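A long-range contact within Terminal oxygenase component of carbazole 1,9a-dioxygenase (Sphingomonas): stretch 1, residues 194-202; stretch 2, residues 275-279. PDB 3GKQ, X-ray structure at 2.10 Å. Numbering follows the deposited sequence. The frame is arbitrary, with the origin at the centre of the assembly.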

# COMPACT_ATOMS: atom_id res chain seq x y z
N ILE A 194 -13.10 -33.44 0.90
CA ILE A 194 -13.28 -34.56 -0.02
C ILE A 194 -12.49 -35.77 0.45
O ILE A 194 -12.74 -36.89 0.02
CB ILE A 194 -12.82 -34.20 -1.45
CG1 ILE A 194 -11.37 -33.70 -1.43
CG2 ILE A 194 -13.74 -33.14 -2.05
CD1 ILE A 194 -10.78 -33.46 -2.81
N LEU A 195 -11.52 -35.54 1.34
CA LEU A 195 -10.71 -36.63 1.85
C LEU A 195 -11.51 -37.61 2.71
O LEU A 195 -11.17 -38.79 2.79
CB LEU A 195 -9.54 -36.09 2.69
CG LEU A 195 -8.75 -37.15 3.46
CD1 LEU A 195 -7.98 -38.03 2.47
CD2 LEU A 195 -7.79 -36.47 4.43
N LEU A 196 -12.55 -37.10 3.37
CA LEU A 196 -13.37 -37.92 4.26
C LEU A 196 -14.01 -39.11 3.55
O LEU A 196 -13.72 -40.26 3.90
CB LEU A 196 -14.44 -37.04 4.91
CG LEU A 196 -13.87 -35.78 5.59
CD1 LEU A 196 -14.98 -35.06 6.35
CD2 LEU A 196 -12.74 -36.17 6.55
N ASP A 197 -14.87 -38.86 2.58
CA ASP A 197 -15.49 -39.95 1.84
C ASP A 197 -14.42 -40.58 0.95
O ASP A 197 -14.38 -41.80 0.78
CB ASP A 197 -16.64 -39.44 0.95
CG ASP A 197 -17.89 -39.11 1.74
OD1 ASP A 197 -17.93 -39.39 2.96
OD2 ASP A 197 -18.84 -38.58 1.14
N GLY A 198 -13.55 -39.73 0.42
CA GLY A 198 -12.48 -40.18 -0.45
C GLY A 198 -11.54 -41.23 0.13
O GLY A 198 -10.89 -41.95 -0.62
N ASN A 199 -11.46 -41.33 1.45
CA ASN A 199 -10.57 -42.32 2.04
C ASN A 199 -11.15 -42.95 3.30
O ASN A 199 -10.41 -43.44 4.16
CB ASN A 199 -9.20 -41.69 2.33
CG ASN A 199 -8.14 -42.72 2.69
OD1 ASN A 199 -8.05 -43.77 2.04
ND2 ASN A 199 -7.33 -42.43 3.70
N ASP A 200 -12.47 -42.94 3.41
CA ASP A 200 -13.17 -43.53 4.55
C ASP A 200 -12.53 -43.15 5.89
O ASP A 200 -12.30 -44.01 6.75
CB ASP A 200 -13.21 -45.06 4.38
CG ASP A 200 -13.98 -45.76 5.49
OD1 ASP A 200 -15.12 -45.34 5.78
OD2 ASP A 200 -13.45 -46.74 6.07
N ILE A 201 -12.26 -41.86 6.06
CA ILE A 201 -11.65 -41.36 7.28
C ILE A 201 -12.67 -41.03 8.35
O ILE A 201 -13.73 -40.47 8.06
CB ILE A 201 -10.80 -40.08 7.01
CG1 ILE A 201 -9.34 -40.46 6.76
CG2 ILE A 201 -10.87 -39.12 8.19
CD1 ILE A 201 -9.12 -41.22 5.51
N ALA A 202 -12.37 -41.39 9.59
CA ALA A 202 -13.25 -41.08 10.70
C ALA A 202 -12.81 -39.71 11.23
O ALA A 202 -11.71 -39.58 11.78
CB ALA A 202 -13.13 -42.13 11.79
N PRO A 275 -1.16 -41.20 12.36
CA PRO A 275 -0.87 -41.25 10.92
C PRO A 275 -1.82 -40.30 10.18
O PRO A 275 -2.89 -39.97 10.69
CB PRO A 275 -1.14 -42.71 10.57
CG PRO A 275 -2.35 -43.00 11.41
CD PRO A 275 -2.00 -42.36 12.75
N PHE A 276 -1.43 -39.87 8.99
CA PHE A 276 -2.27 -38.96 8.22
C PHE A 276 -1.59 -38.67 6.89
O PHE A 276 -0.36 -38.59 6.82
CB PHE A 276 -2.47 -37.66 9.01
CG PHE A 276 -3.56 -36.78 8.47
CD1 PHE A 276 -3.31 -35.89 7.43
CD2 PHE A 276 -4.86 -36.90 8.95
CE1 PHE A 276 -4.33 -35.13 6.88
CE2 PHE A 276 -5.90 -36.14 8.40
CZ PHE A 276 -5.64 -35.26 7.36
N PRO A 277 -2.37 -38.51 5.80
CA PRO A 277 -3.83 -38.57 5.69
C PRO A 277 -4.36 -40.00 5.54
O PRO A 277 -5.50 -40.22 5.13
CB PRO A 277 -4.10 -37.74 4.46
CG PRO A 277 -2.96 -38.13 3.57
CD PRO A 277 -1.77 -38.10 4.52
N ASP A 278 -3.51 -40.97 5.86
CA ASP A 278 -3.88 -42.38 5.76
C ASP A 278 -3.08 -43.14 6.80
O ASP A 278 -1.99 -42.72 7.19
CB ASP A 278 -3.56 -42.91 4.35
CG ASP A 278 -4.02 -44.35 4.15
OD1 ASP A 278 -3.28 -45.28 4.55
OD2 ASP A 278 -5.12 -44.54 3.60
N PRO A 279 -3.62 -44.27 7.28
CA PRO A 279 -2.92 -45.08 8.29
C PRO A 279 -1.51 -45.48 7.86
O PRO A 279 -0.68 -45.84 8.70
CB PRO A 279 -3.84 -46.28 8.47
CG PRO A 279 -5.20 -45.67 8.27
CD PRO A 279 -4.98 -44.79 7.06

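A single side-chain amide, that of Asn199, supplies every hydrogen bond between these two stretches, and both bonds across the contact leave from the same nitrogen. Asn199 is the first residue to depart from helical geometry after the helix that includes Leu195, and its CA-to-CB bond points toward the other stretch, with chi1 in the t well (-168°). ND2 of Asn199 donates to OD2 of Asp278 at 3.1 Å with an N-H...acceptor angle of 154°. The same ND2 lies 3.2 Å from the carbonyl O of Pro277, but the angle there is only 124°, so this second bond is weak. The amide thus engages a backbone and a side-chain acceptor from consecutive residues. The position of ND2 is less certain than these distances suggest, because it lies too close to CD1 of Ile201 in the model. OD1 of Asn199 is 3.4 Å from OD2 of Asp278; as both are acceptors, no bond joins them, and each is hydrogen-bonded elsewhere in the structure.

One helical turn earlier, the contact becomes apolar. The CA-to-CB bond of Leu195 also points toward the second stretch, and its CD2 methyl reaches two neighbouring residues, lying 3.8 Å from CZ of Phe276 and 3.9 Å from CB of Pro277. The methyl approaches the aromatic ring obliquely. Phe276 directs its CA-to-CB bond sideways, yet the end of its side chain comes nearer, which allows CZ to meet the leucine. Pro277, preceded by a cis peptide bond, takes part in both regions: its ring packs against Leu195 while its carbonyl accepts from Asn199.

The backbone N of Asn199 donates a weak hydrogen bond to O of Leu195 at 2.9 Å, linking the two principal contact residues of the first stretch. The interface is small, burying 208 Å² over both sides.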